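Local coordinates for sister chromatid cohesion protein (Chaetomium thermophilum, PDB 5T8V) that probably acts as a cohesin loader on chromatin, this chain being the HEAT-repeat C-terminal part of the longer SCC2 protein, at residues V504-L514 and M533-I544. Numbering follows the deposited sequence.
Sequences VAWTGPYRATL and MTFIISEWGSKI
Tyr510 and Trp540 lie at the heart of a buried helix-helix contact in the HEAT-repeat part of SCC2. Helix 509-514 runs antiparallel to helix 533-544, at 171°, with 10.5 Å between the segment axes. The Tyr510 ring forms an offset stack with the five-membered ring of Trp540, their planes 10° apart. Tyr510 CB also sits over the face of that five-membered ring, a CH-pi contact of 3.6 Å to its centroid. With CG anti to the backbone N (chi1 -170°), the indole reaches across to the loop before helix 509-514. There Trp540 NE1 donates to Val504 O at 3.1 Å. The oxygen lies in the ring plane, although the donor stands above the carbonyl plane. Farther round the indole, Trp540 CH2 meets Trp506 CE3 at 3.6 Å, with the rings slid apart. A leucine in place of Trp540 would probably leave Val504 O without this donor and open a gap beneath Tyr510. Leu514 is a knob among Met533, Ile536, Ile537 and Trp540, its CD1 3.6 Å from Trp540 CE3. Beyond the pair, helix 590-602 touches Tyr510 and Thr513, and helix 556-574 touches Ile537. Antiparallel neighbours joined by an apolar core are typical of HEAT-repeat proteins.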
# COMPACT_ATOMS: atom_id res chain seq x y z
N VAL A 504 21.14 -28.74 -18.18
CA VAL A 504 21.46 -29.06 -19.56
C VAL A 504 21.81 -30.54 -19.68
O VAL A 504 22.33 -30.98 -20.71
CB VAL A 504 22.61 -28.18 -20.08
CG1 VAL A 504 22.23 -26.71 -19.97
CG2 VAL A 504 23.90 -28.47 -19.32
N ALA A 505 21.51 -31.31 -18.64
CA ALA A 505 21.84 -32.73 -18.65
C ALA A 505 21.15 -33.44 -19.80
O ALA A 505 20.06 -33.05 -20.24
CB ALA A 505 21.44 -33.37 -17.32
N TRP A 506 21.79 -34.51 -20.29
CA TRP A 506 21.27 -35.24 -21.43
C TRP A 506 19.90 -35.85 -21.14
O TRP A 506 19.07 -35.95 -22.05
CB TRP A 506 22.26 -36.34 -21.83
CG TRP A 506 21.85 -37.12 -23.03
CD1 TRP A 506 21.67 -38.46 -23.12
CD2 TRP A 506 21.57 -36.59 -24.34
NE1 TRP A 506 21.29 -38.81 -24.39
CE2 TRP A 506 21.23 -37.68 -25.16
CE3 TRP A 506 21.58 -35.31 -24.89
CZ2 TRP A 506 20.90 -37.52 -26.50
CZ3 TRP A 506 21.25 -35.15 -26.21
CH2 TRP A 506 20.91 -36.25 -27.01
N THR A 507 19.66 -36.26 -19.90
CA THR A 507 18.38 -36.84 -19.51
C THR A 507 17.58 -35.89 -18.62
O THR A 507 16.72 -36.35 -17.85
CB THR A 507 18.59 -38.17 -18.79
OG1 THR A 507 19.30 -37.95 -17.57
CG2 THR A 507 19.38 -39.13 -19.67
N GLY A 508 17.84 -34.59 -18.71
CA GLY A 508 17.23 -33.62 -17.83
C GLY A 508 15.99 -32.98 -18.42
O GLY A 508 15.30 -33.56 -19.27
N PRO A 509 15.67 -31.76 -17.97
CA PRO A 509 14.39 -31.15 -18.38
C PRO A 509 14.31 -30.84 -19.87
O PRO A 509 13.26 -31.04 -20.48
CB PRO A 509 14.32 -29.88 -17.52
CG PRO A 509 15.73 -29.59 -17.15
CD PRO A 509 16.40 -30.92 -17.01
N TYR A 510 15.39 -30.33 -20.47
CA TYR A 510 15.37 -30.06 -21.91
C TYR A 510 15.02 -31.32 -22.69
O TYR A 510 14.14 -31.30 -23.57
CB TYR A 510 16.71 -29.50 -22.36
CG TYR A 510 16.91 -28.04 -22.03
CD1 TYR A 510 16.44 -27.05 -22.88
CD2 TYR A 510 17.57 -27.65 -20.87
CE1 TYR A 510 16.62 -25.72 -22.58
CE2 TYR A 510 17.76 -26.32 -20.57
CZ TYR A 510 17.28 -25.36 -21.42
OH TYR A 510 17.45 -24.03 -21.12
N ARG A 511 15.69 -32.43 -22.38
CA ARG A 511 15.40 -33.70 -23.03
C ARG A 511 13.92 -34.05 -22.90
O ARG A 511 13.27 -34.41 -23.89
CB ARG A 511 16.26 -34.80 -22.42
CG ARG A 511 16.14 -36.15 -23.12
CD ARG A 511 17.00 -36.22 -24.37
NE ARG A 511 17.78 -37.46 -24.39
CZ ARG A 511 17.38 -38.58 -24.98
NH1 ARG A 511 16.22 -38.65 -25.61
NH2 ARG A 511 18.16 -39.65 -24.93
N ALA A 512 13.38 -33.97 -21.69
CA ALA A 512 11.99 -34.37 -21.47
C ALA A 512 11.03 -33.49 -22.27
O ALA A 512 10.11 -33.99 -22.91
CB ALA A 512 11.65 -34.32 -19.98
N THR A 513 11.25 -32.17 -22.22
CA THR A 513 10.39 -31.26 -22.98
C THR A 513 10.43 -31.58 -24.46
O THR A 513 9.39 -31.67 -25.12
CB THR A 513 10.82 -29.82 -22.73
OG1 THR A 513 10.83 -29.55 -21.32
CG2 THR A 513 9.87 -28.84 -23.41
N LEU A 514 11.63 -31.78 -25.01
CA LEU A 514 11.75 -32.04 -26.44
C LEU A 514 11.12 -33.38 -26.81
O LEU A 514 10.51 -33.51 -27.88
CB LEU A 514 13.21 -31.99 -26.86
CG LEU A 514 13.78 -30.57 -27.02
CD1 LEU A 514 15.29 -30.61 -27.14
CD2 LEU A 514 13.17 -29.88 -28.23
N MET A 533 10.17 -26.80 -31.28
CA MET A 533 11.22 -27.77 -30.98
C MET A 533 12.60 -27.23 -31.36
O MET A 533 13.53 -27.29 -30.55
CB MET A 533 10.94 -29.08 -31.71
CG MET A 533 10.14 -30.07 -30.87
SD MET A 533 10.08 -31.70 -31.60
CE MET A 533 8.74 -31.51 -32.77
N THR A 534 12.76 -26.71 -32.58
CA THR A 534 14.06 -26.18 -32.96
C THR A 534 14.48 -25.04 -32.05
O THR A 534 15.64 -24.96 -31.62
CB THR A 534 14.04 -25.72 -34.42
OG1 THR A 534 13.01 -24.75 -34.62
CG2 THR A 534 13.80 -26.90 -35.35
N PHE A 535 13.54 -24.14 -31.73
CA PHE A 535 13.82 -23.05 -30.80
C PHE A 535 14.37 -23.58 -29.48
O PHE A 535 15.43 -23.15 -29.01
CB PHE A 535 12.53 -22.25 -30.58
CG PHE A 535 12.73 -20.95 -29.85
CD1 PHE A 535 12.72 -20.91 -28.47
CD2 PHE A 535 12.87 -19.76 -30.55
CE1 PHE A 535 12.88 -19.72 -27.80
CE2 PHE A 535 13.03 -18.57 -29.88
CZ PHE A 535 13.03 -18.54 -28.50
N ILE A 536 13.66 -24.53 -28.87
CA ILE A 536 14.10 -25.08 -27.59
C ILE A 536 15.46 -25.75 -27.74
O ILE A 536 16.31 -25.66 -26.85
CB ILE A 536 13.04 -26.04 -27.03
CG1 ILE A 536 11.89 -25.23 -26.42
CG2 ILE A 536 13.65 -26.97 -25.97
CD1 ILE A 536 10.67 -26.05 -26.09
N ILE A 537 15.69 -26.43 -28.86
CA ILE A 537 16.99 -27.07 -29.08
C ILE A 537 18.10 -26.03 -29.06
O ILE A 537 19.16 -26.25 -28.44
CB ILE A 537 16.97 -27.85 -30.41
CG1 ILE A 537 16.02 -29.04 -30.31
CG2 ILE A 537 18.37 -28.36 -30.77
CD1 ILE A 537 15.68 -29.68 -31.65
N SER A 538 17.89 -24.90 -29.72
CA SER A 538 18.92 -23.85 -29.71
C SER A 538 19.10 -23.28 -28.31
O SER A 538 20.24 -23.02 -27.89
CB SER A 538 18.56 -22.75 -30.71
OG SER A 538 17.25 -22.25 -30.47
N GLU A 539 18.01 -23.10 -27.56
CA GLU A 539 18.14 -22.67 -26.17
C GLU A 539 19.00 -23.65 -25.38
O GLU A 539 19.85 -23.24 -24.57
CB GLU A 539 16.77 -22.53 -25.53
CG GLU A 539 16.01 -21.27 -25.93
CD GLU A 539 14.74 -21.09 -25.13
OE1 GLU A 539 14.28 -22.06 -24.49
OE2 GLU A 539 14.20 -19.96 -25.14
N TRP A 540 18.78 -24.95 -25.59
CA TRP A 540 19.56 -25.97 -24.90
C TRP A 540 21.04 -25.84 -25.23
O TRP A 540 21.89 -25.81 -24.33
CB TRP A 540 19.03 -27.35 -25.28
CG TRP A 540 19.56 -28.49 -24.47
CD1 TRP A 540 20.42 -28.42 -23.41
CD2 TRP A 540 19.27 -29.88 -24.65
NE1 TRP A 540 20.68 -29.68 -22.93
CE2 TRP A 540 19.98 -30.59 -23.67
CE3 TRP A 540 18.47 -30.59 -25.56
CZ2 TRP A 540 19.92 -31.98 -23.57
CZ3 TRP A 540 18.41 -31.96 -25.45
CH2 TRP A 540 19.13 -32.65 -24.47
N GLY A 541 21.36 -25.76 -26.52
CA GLY A 541 22.76 -25.60 -26.90
C GLY A 541 23.40 -24.38 -26.26
O GLY A 541 24.49 -24.46 -25.70
N SER A 542 22.71 -23.24 -26.33
CA SER A 542 23.25 -22.02 -25.75
C SER A 542 23.49 -22.17 -24.26
O SER A 542 24.50 -21.70 -23.73
CB SER A 542 22.32 -20.85 -26.02
OG SER A 542 22.82 -19.66 -25.43
N LYS A 543 22.56 -22.83 -23.55
CA LYS A 543 22.75 -23.02 -22.12
C LYS A 543 23.92 -23.95 -21.83
O LYS A 543 24.63 -23.76 -20.84
CB LYS A 543 21.47 -23.54 -21.48
CG LYS A 543 20.37 -22.50 -21.37
CD LYS A 543 20.73 -21.40 -20.38
CE LYS A 543 19.67 -20.31 -20.33
NZ LYS A 543 20.06 -19.20 -19.41
N ILE A 544 24.14 -24.96 -22.68
CA ILE A 544 25.34 -25.77 -22.57
C ILE A 544 26.58 -24.88 -22.64
O ILE A 544 27.47 -24.94 -21.79
CB ILE A 544 25.36 -26.86 -23.65
CG1 ILE A 544 24.26 -27.89 -23.38
CG2 ILE A 544 26.72 -27.55 -23.71
CD1 ILE A 544 23.90 -28.71 -24.58